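Local coordinates for protein putative methyltransferase (Emericella variicolor, PDB 7DMB) that probably transfers a methyl group from S-adenosylmethionine during calbistrin biosynthesis, acting in trans with a polyketide synthase, at residues 210-213 and 214-218; 177-180 and 181-185; 187-190 and 191-195. One frame throughout, in Å; residues are numbered along the deposited sequence.

Contact 1: 210-213 and 214-218; sequences GGTT and ARVFE. With SAH (S-adenosyl-L-homocysteine), chain C.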
loop_
_atom_site.group_PDB
_atom_site.type_symbol
_atom_site.label_atom_id
_atom_site.label_comp_id
_atom_site.label_asym_id
_atom_site.label_seq_id
_atom_site.Cartn_x
_atom_site.Cartn_y
_atom_site.Cartn_z
ATOM N N GLY A 210 3.257 6.036 8.547
ATOM C CA GLY A 210 4.697 6.061 8.423
ATOM C C GLY A 210 5.346 4.737 8.117
ATOM O O GLY A 210 6.558 4.606 8.307
ATOM N N GLY A 211 4.594 3.747 7.641
ATOM C CA GLY A 211 5.188 2.439 7.404
ATOM C C GLY A 211 6.330 2.486 6.409
ATOM O O GLY A 211 7.373 1.862 6.609
ATOM N N THR A 212 6.149 3.236 5.324
ATOM C CA THR A 212 7.227 3.385 4.357
ATOM C C THR A 212 8.239 4.446 4.793
ATOM O O THR A 212 9.443 4.286 4.558
ATOM C CB THR A 212 6.636 3.702 2.983
ATOM O OG1 THR A 212 5.787 2.620 2.585
ATOM C CG2 THR A 212 7.744 3.880 1.957
ATOM N N THR A 213 7.776 5.516 5.444
ATOM C CA THR A 213 8.697 6.509 5.994
ATOM C C THR A 213 9.794 5.858 6.829
ATOM O O THR A 213 10.966 6.253 6.756
ATOM C CB THR A 213 7.926 7.508 6.854
ATOM O OG1 THR A 213 6.628 7.723 6.287
ATOM C CG2 THR A 213 8.681 8.852 6.956
ATOM N N ALA A 214 9.421 4.858 7.638
ATOM C CA ALA A 214 10.366 4.202 8.539
ATOM C C ALA A 214 11.463 3.470 7.782
ATOM O O ALA A 214 12.638 3.551 8.164
ATOM C CB ALA A 214 9.628 3.226 9.453
ATOM N N ARG A 215 11.098 2.717 6.733
ATOM C CA ARG A 215 12.125 2.062 5.930
ATOM C C ARG A 215 13.032 3.083 5.240
ATOM O O ARG A 215 14.250 2.885 5.159
ATOM C CB ARG A 215 11.508 1.138 4.882
ATOM C CG ARG A 215 10.216 0.366 5.200
ATOM C CD ARG A 215 10.128 -0.251 6.575
ATOM N NE ARG A 215 11.378 -0.843 7.015
ATOM C CZ ARG A 215 11.686 -1.029 8.293
ATOM N NH1 ARG A 215 10.805 -0.665 9.238
ATOM N NH2 ARG A 215 12.870 -1.560 8.612
ATOM N N VAL A 216 12.452 4.176 4.735
ATOM C CA VAL A 216 13.200 5.140 3.932
ATOM C C VAL A 216 14.247 5.844 4.791
ATOM O O VAL A 216 15.377 6.067 4.346
ATOM C CB VAL A 216 12.223 6.132 3.259
ATOM C CG1 VAL A 216 12.948 7.395 2.732
ATOM C CG2 VAL A 216 11.449 5.437 2.106
ATOM N N PHE A 217 13.903 6.171 6.042
ATOM C CA PHE A 217 14.857 6.838 6.924
ATOM C C PHE A 217 16.071 5.953 7.195
ATOM O O PHE A 217 17.201 6.449 7.284
ATOM C CB PHE A 217 14.174 7.234 8.235
ATOM C CG PHE A 217 13.536 8.598 8.199
ATOM C CD1 PHE A 217 14.266 9.710 7.797
ATOM C CD2 PHE A 217 12.208 8.769 8.572
ATOM C CE1 PHE A 217 13.687 10.966 7.773
ATOM C CE2 PHE A 217 11.613 10.021 8.536
ATOM C CZ PHE A 217 12.353 11.124 8.142
ATOM N N GLU A 218 15.861 4.639 7.309
ATOM C CA GLU A 218 16.978 3.729 7.541
ATOM C C GLU A 218 17.970 3.777 6.390
ATOM O O GLU A 218 19.192 3.743 6.604
ATOM C CB GLU A 218 16.459 2.306 7.738
ATOM C CG GLU A 218 15.989 2.038 9.152
ATOM C CD GLU A 218 15.503 0.614 9.340
ATOM O OE1 GLU A 218 15.866 -0.262 8.519
ATOM O OE2 GLU A 218 14.741 0.383 10.302
HETATM N N SAH C . 1.521 5.363 3.424
HETATM C CA SAH C . 0.470 4.760 4.289
HETATM C CB SAH C . -0.147 3.510 3.651
HETATM C CG SAH C . -1.216 3.834 2.629
HETATM S SD SAH C . -2.748 4.512 3.340
HETATM C C SAH C . 1.077 4.402 5.648
HETATM O O SAH C . 0.380 4.657 6.652
HETATM O OXT SAH C . 2.231 3.912 5.650
HETATM C "C5'" SAH C . -3.056 5.907 2.227
HETATM C "C4'" SAH C . -2.664 7.230 2.849
HETATM O "O4'" SAH C . -2.760 8.267 1.843
HETATM C "C3'" SAH C . -3.566 7.662 4.008
HETATM O "O3'" SAH C . -2.759 8.088 5.098
HETATM C "C2'" SAH C . -4.409 8.786 3.396
HETATM O "O2'" SAH C . -4.825 9.780 4.308
HETATM C "C1'" SAH C . -3.454 9.373 2.366
HETATM N N9 SAH C . -4.145 10.033 1.263
HETATM C C8 SAH C . -5.353 9.655 0.735
HETATM N N7 SAH C . -5.750 10.409 -0.257
HETATM C C5 SAH C . -4.748 11.358 -0.388
HETATM C C6 SAH C . -4.587 12.445 -1.268
HETATM N N6 SAH C . -5.472 12.770 -2.205
HETATM N N1 SAH C . -3.466 13.196 -1.134
HETATM C C2 SAH C . -2.582 12.863 -0.185
HETATM N N3 SAH C . -2.627 11.863 0.692
HETATM C C4 SAH C . -3.748 11.136 0.543
#

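Contact 2: 177-180 and 181-185; sequences YDWA and NSLSE. With SAH (S-adenosyl-L-homocysteine), chain C.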
loop_
_atom_site.group_PDB
_atom_site.type_symbol
_atom_site.label_atom_id
_atom_site.label_comp_id
_atom_site.label_asym_id
_atom_site.label_seq_id
_atom_site.Cartn_x
_atom_site.Cartn_y
_atom_site.Cartn_z
ATOM N N TYR A 177 0.294 -1.808 7.836
ATOM C CA TYR A 177 1.198 -1.240 6.840
ATOM C C TYR A 177 2.656 -1.614 7.125
ATOM O O TYR A 177 3.445 -1.774 6.177
ATOM C CB TYR A 177 0.999 0.276 6.744
ATOM C CG TYR A 177 -0.342 0.649 6.120
ATOM C CD1 TYR A 177 -0.715 0.137 4.875
ATOM C CD2 TYR A 177 -1.234 1.499 6.774
ATOM C CE1 TYR A 177 -1.930 0.465 4.297
ATOM C CE2 TYR A 177 -2.466 1.823 6.207
ATOM C CZ TYR A 177 -2.804 1.302 4.967
ATOM O OH TYR A 177 -4.019 1.612 4.391
ATOM N N ASP A 178 3.028 -1.802 8.404
ATOM C CA ASP A 178 4.343 -2.375 8.704
ATOM C C ASP A 178 4.509 -3.755 8.065
ATOM O O ASP A 178 5.585 -4.073 7.541
ATOM C CB ASP A 178 4.576 -2.477 10.212
ATOM C CG ASP A 178 5.030 -1.156 10.847
ATOM O OD1 ASP A 178 5.504 -0.253 10.118
ATOM O OD2 ASP A 178 4.916 -1.028 12.085
ATOM N N TRP A 179 3.461 -4.600 8.114
ATOM C CA TRP A 179 3.554 -5.923 7.492
ATOM C C TRP A 179 3.806 -5.808 5.996
ATOM O O TRP A 179 4.691 -6.476 5.461
ATOM C CB TRP A 179 2.286 -6.758 7.707
ATOM C CG TRP A 179 2.254 -7.956 6.716
ATOM C CD1 TRP A 179 2.912 -9.147 6.859
ATOM C CD2 TRP A 179 1.591 -8.025 5.438
ATOM N NE1 TRP A 179 2.678 -9.961 5.775
ATOM C CE2 TRP A 179 1.864 -9.303 4.893
ATOM C CE3 TRP A 179 0.763 -7.148 4.715
ATOM C CZ2 TRP A 179 1.356 -9.719 3.651
ATOM C CZ3 TRP A 179 0.252 -7.574 3.474
ATOM C CH2 TRP A 179 0.556 -8.845 2.964
ATOM N N ALA A 180 2.987 -5.008 5.298
ATOM C CA ALA A 180 3.140 -4.843 3.852
ATOM C C ALA A 180 4.530 -4.332 3.497
ATOM O O ALA A 180 5.176 -4.843 2.573
ATOM C CB ALA A 180 2.070 -3.892 3.311
ATOM N N ASN A 181 4.996 -3.301 4.203
ATOM C CA ASN A 181 6.342 -2.792 3.965
ATOM C C ASN A 181 7.398 -3.848 4.256
ATOM O O ASN A 181 8.487 -3.819 3.673
ATOM C CB ASN A 181 6.589 -1.556 4.826
ATOM C CG ASN A 181 6.087 -0.293 4.180
ATOM O OD1 ASN A 181 6.712 0.233 3.253
ATOM N ND2 ASN A 181 4.953 0.213 4.665
ATOM N N SER A 182 7.097 -4.795 5.143
ATOM C CA SER A 182 8.086 -5.791 5.514
ATOM C C SER A 182 8.413 -6.750 4.370
ATOM O O SER A 182 9.419 -7.467 4.442
ATOM C CB SER A 182 7.592 -6.545 6.754
ATOM O OG SER A 182 6.667 -7.570 6.413
ATOM N N LEU A 183 7.617 -6.762 3.309
ATOM C CA LEU A 183 7.880 -7.657 2.192
ATOM C C LEU A 183 8.894 -7.096 1.207
ATOM O O LEU A 183 9.472 -7.869 0.431
ATOM C CB LEU A 183 6.580 -7.968 1.446
ATOM C CG LEU A 183 5.518 -8.831 2.138
ATOM C CD1 LEU A 183 4.277 -8.943 1.250
ATOM C CD2 LEU A 183 6.070 -10.207 2.472
ATOM N N SER A 184 9.115 -5.782 1.207
ATOM C CA SER A 184 9.949 -5.124 0.208
ATOM C C SER A 184 11.222 -4.605 0.852
ATOM O O SER A 184 11.176 -3.974 1.921
ATOM C CB SER A 184 9.221 -3.946 -0.452
ATOM O OG SER A 184 7.983 -4.316 -1.037
ATOM N N GLU A 185 12.349 -4.869 0.210
ATOM C CA GLU A 185 13.625 -4.272 0.591
ATOM C C GLU A 185 13.875 -3.069 -0.321
ATOM O O GLU A 185 14.186 -3.240 -1.507
ATOM C CB GLU A 185 14.755 -5.294 0.487
ATOM C CG GLU A 185 16.072 -4.809 1.078
ATOM C CD GLU A 185 15.901 -4.263 2.480
ATOM O OE1 GLU A 185 15.820 -5.079 3.412
ATOM O OE2 GLU A 185 15.837 -3.024 2.652
HETATM N N SAH C . 1.521 5.363 3.424
HETATM C CA SAH C . 0.470 4.760 4.289
HETATM C CB SAH C . -0.147 3.510 3.651
HETATM C CG SAH C . -1.216 3.834 2.629
HETATM S SD SAH C . -2.748 4.512 3.340
HETATM C C SAH C . 1.077 4.402 5.648
HETATM O O SAH C . 0.380 4.657 6.652
HETATM O OXT SAH C . 2.231 3.912 5.650
HETATM C "C5'" SAH C . -3.056 5.907 2.227
HETATM C "C4'" SAH C . -2.664 7.230 2.849
HETATM O "O4'" SAH C . -2.760 8.267 1.843
HETATM C "C3'" SAH C . -3.566 7.662 4.008
HETATM O "O3'" SAH C . -2.759 8.088 5.098
HETATM C "C2'" SAH C . -4.409 8.786 3.396
HETATM O "O2'" SAH C . -4.825 9.780 4.308
HETATM C "C1'" SAH C . -3.454 9.373 2.366
HETATM N N9 SAH C . -4.145 10.033 1.263
HETATM C C8 SAH C . -5.353 9.655 0.735
HETATM N N7 SAH C . -5.750 10.409 -0.257
HETATM C C5 SAH C . -4.748 11.358 -0.388
HETATM C C6 SAH C . -4.587 12.445 -1.268
HETATM N N6 SAH C . -5.472 12.770 -2.205
HETATM N N1 SAH C . -3.466 13.196 -1.134
HETATM C C2 SAH C . -2.582 12.863 -0.185
HETATM N N3 SAH C . -2.627 11.863 0.692
HETATM C C4 SAH C . -3.748 11.136 0.543
HETATM O O HOH W 1 5.739 -5.042 -0.050
#

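Contact 3: 187-190 and 191-195; sequences RPLI and NLMGR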
loop_
_atom_site.group_PDB
_atom_site.type_symbol
_atom_site.label_atom_id
_atom_site.label_comp_id
_atom_site.label_asym_id
_atom_site.label_seq_id
_atom_site.Cartn_x
_atom_site.Cartn_y
_atom_site.Cartn_z
ATOM N N ARG A 187 15.700 -0.163 1.012
ATOM C CA ARG A 187 16.762 0.652 1.607
ATOM C C ARG A 187 18.011 0.782 0.726
ATOM O O ARG A 187 18.663 1.837 0.754
ATOM C CB ARG A 187 17.144 0.089 2.985
ATOM C CG ARG A 187 15.995 0.117 3.988
ATOM C CD ARG A 187 16.337 -0.591 5.291
ATOM N NE ARG A 187 16.416 -2.037 5.114
ATOM C CZ ARG A 187 16.892 -2.874 6.026
ATOM N NH1 ARG A 187 17.332 -2.400 7.187
ATOM N NH2 ARG A 187 16.940 -4.180 5.775
ATOM N N PRO A 188 18.411 -0.251 -0.034
ATOM C CA PRO A 188 19.534 -0.037 -0.965
ATOM C C PRO A 188 19.246 1.022 -2.016
ATOM O O PRO A 188 20.157 1.784 -2.361
ATOM C CB PRO A 188 19.752 -1.420 -1.591
ATOM C CG PRO A 188 19.210 -2.376 -0.582
ATOM C CD PRO A 188 18.055 -1.678 0.063
ATOM N N LEU A 189 18.014 1.103 -2.537
ATOM C CA LEU A 189 17.694 2.180 -3.474
ATOM C C LEU A 189 17.797 3.540 -2.798
ATOM O O LEU A 189 18.379 4.484 -3.351
ATOM C CB LEU A 189 16.294 2.012 -4.055
ATOM C CG LEU A 189 15.907 3.211 -4.933
ATOM C CD1 LEU A 189 16.848 3.287 -6.123
ATOM C CD2 LEU A 189 14.445 3.183 -5.409
ATOM N N ILE A 190 17.185 3.672 -1.619
ATOM C CA ILE A 190 17.232 4.941 -0.908
ATOM C C ILE A 190 18.671 5.294 -0.572
ATOM O O ILE A 190 19.113 6.431 -0.774
ATOM C CB ILE A 190 16.338 4.877 0.343
ATOM C CG1 ILE A 190 14.877 4.625 -0.052
ATOM C CG2 ILE A 190 16.470 6.154 1.175
ATOM C CD1 ILE A 190 14.254 5.731 -0.860
ATOM N N ASN A 191 19.439 4.314 -0.093
ATOM C CA ASN A 191 20.835 4.578 0.237
ATOM C C ASN A 191 21.613 5.065 -0.990
ATOM O O ASN A 191 22.417 5.995 -0.891
ATOM C CB ASN A 191 21.456 3.321 0.844
ATOM C CG ASN A 191 22.901 3.518 1.246
ATOM O OD1 ASN A 191 23.803 2.983 0.613
ATOM N ND2 ASN A 191 23.127 4.288 2.307
ATOM N N LEU A 192 21.365 4.473 -2.160
ATOM C CA LEU A 192 22.073 4.889 -3.370
ATOM C C LEU A 192 21.769 6.347 -3.713
ATOM O O LEU A 192 22.686 7.133 -3.983
ATOM C CB LEU A 192 21.714 3.965 -4.539
ATOM C CG LEU A 192 22.237 4.402 -5.917
ATOM C CD1 LEU A 192 23.735 4.616 -5.851
ATOM C CD2 LEU A 192 21.880 3.381 -7.033
ATOM N N MET A 193 20.483 6.726 -3.698
ATOM C CA MET A 193 20.103 8.124 -3.883
ATOM C C MET A 193 20.805 9.040 -2.885
ATOM O O MET A 193 21.306 10.112 -3.254
ATOM C CB MET A 193 18.589 8.270 -3.744
ATOM C CG MET A 193 17.812 7.533 -4.790
ATOM S SD MET A 193 16.090 7.465 -4.336
ATOM C CE MET A 193 15.354 7.240 -5.962
ATOM N N GLY A 194 20.848 8.636 -1.614
ATOM C CA GLY A 194 21.424 9.494 -0.589
ATOM C C GLY A 194 22.937 9.596 -0.674
ATOM O O GLY A 194 23.507 10.680 -0.519
ATOM N N ARG A 195 23.614 8.476 -0.916
ATOM C CA ARG A 195 25.045 8.569 -1.155
ATOM C C ARG A 195 25.353 9.363 -2.423
ATOM O O ARG A 195 26.416 9.997 -2.508
ATOM C CB ARG A 195 25.655 7.174 -1.228
ATOM C CG ARG A 195 25.816 6.509 0.142
ATOM C CD ARG A 195 26.471 5.148 0.005
ATOM N NE ARG A 195 25.620 4.221 -0.736
ATOM C CZ ARG A 195 25.790 3.891 -2.013
ATOM N NH1 ARG A 195 26.789 4.418 -2.711
ATOM N NH2 ARG A 195 24.961 3.031 -2.589
HETATM O O HOH W 2 22.919 0.941 -1.808
#

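Contact 1: 210-213 and 214-218
The glycine-rich turn and first helical turns of a Rossmann-type methyltransferase unit are tied together where Gly210 O accepts a hydrogen bond from Ala214 N at 3.0 Å. From the far end of the same peptide group Gly211 N donates to SAH OXT over 3.1 Å, so the start of helix 211-220 faces the ligand's carboxylate. The dipole of the helix would be expected to support that negative charge. Thr212 O accepts from Val216 N and Thr213 O from Phe217 N, continuing the ladder.

Side chains follow the same spacing. Thr213 turns its methyl anti to the backbone N, which brings CG2 alongside the Phe217 ring, 3.5 Å from CE2; both groups point the same way. Its hydroxyl bonds to Glu204, and the Phe217 ring stacks on Tyr252. On another flank, Thr212 CG2 meets Val216 CG2 at 4.0 Å. Arg215 folds back through chi2 and chi3, laying CD 3.5 Å from Gly211 O, while its NH2 forms a salt bridge with Glu218 OE2. This pairing of a ligand-facing helix start with a buried flank against strand 229-236 is typical of the first beta-alpha-beta unit of the AdoMet-dependent methyltransferase fold.

Contact 2: 177-180 and 181-185
Tyr177 and Asn181 are joined by two hydrogen bonds to a single carbonyl, where helix 172-181 brings a ring over the ligand. SAH CB sits over the centre of the Tyr177 ring, 3.4 Å above its plane, and the phenol oxygen OH approaches SAH SD at 3.3 Å. Tyr177 CG lies anti to the carbonyl carbon (chi1 -70°), which sends the ring off the helix and across the homocysteine chain.

Behind the ring, Tyr177 O accepts from Asn181 N in the ordinary helical way. Asn181 ND2 reaches the same oxygen at 2.9 Å from the opposite face of the carbonyl, 50° out of its plane. With OD1 hydrogen-bonded to Thr212 OG1 of helix 211-220, the amide is held at both ends and its rotation is set.

Farther out, a type I beta turn from Asn181 to Ser184 is closed by Ser184 N to Asn181 O at 3.2 Å; one residue earlier Leu183 N bonds to Ala180 O. A water donates to Ala180 O and accepts from Ser184 OG, which is also hydrogen-bonded to Asn377. The Leu183 side chain meets that of Trp179 at a slant, CD1 3.9 Å from CZ2, while Trp179 NE1 is held by Glu58.

The chemistry is divided: ring face and hydroxyl of one tyrosine lie along the thioether chain, while its carbonyl, accepting two hydrogen bonds, anchors the helix end.

Contact 3: 187-190 and 191-195
The guanidinium of Arg195 meets its partners at its edge, in its own plane, where a water ties it to the carbonyl of Pro188, about two helical turns earlier. NE donates to Asn191 OD1 over a short 2.6 Å, almost straight at 171°. NH2 donates to the water at 3.0 Å, and that water gives hydrogen bonds to Pro188 O at 2.9 Å and, more loosely, to Asn191 OD1 at 3.3 Å. OD1 lies in the guanidinium plane, yet NE stands 47° out of the plane of the amide carbonyl, away from its lone pairs. The torsion of Asn191 explains the reach, for CG is anti to the backbone N (chi1 -179°), which carries the amide toward Arg195, while ND2 makes a weak hydrogen bond to Gly219 O.

Beneath this polar flank runs a regular ladder, from Asn191 N to Arg187 O at 2.7 Å and on through Gly194 N to Ile190 O and Arg195 N to Asn191 O. At the first turn the Arg187 side chain is anchored by salt bridges to Glu185, just before the helix, and to Glu218.

Another flank of the helix is apolar. Met193, extended beyond CG, lays its sulfur and methyl back along the preceding turn: CE touches Leu189 CD2 at 4.2 Å, and SD lies 4.3 Å from Ile190 CD1. Leu189 and Met193 both rest on Leu379 of strand 375-382, and Ile190 packs on Ile280 as well as on Val216 and Leu220 of helix 211-220.

The chemistry is that of an amphipathic helix: a charged side chain, an amide and a water satisfy one another and a backbone carbonyl on its more accessible flank, while thioether and branched aliphatic groups pack the other against the sheet and helix 211-220.

Along the chain the order is contact 2, contact 3, contact 1, running from helix 172-181 through the short strand 184-185 to helix 187-196 and then, after strand 200-205, to helix 211-220. Contact 1 is the common neighbour: its centre lies about 10 Å from that of contact 2 and about 13 Å from that of contact 3, whereas the centres of contacts 2 and 3 are about 17 Å apart and their segments merely adjoin in sequence. Contacts 1 and 2 both touch the bound SAH, bringing helix 172-181 and the Rossmann-type loop to one ligand. Contact 3 stands away from it, joining helix 187-196 to helix 211-220 and the central sheet.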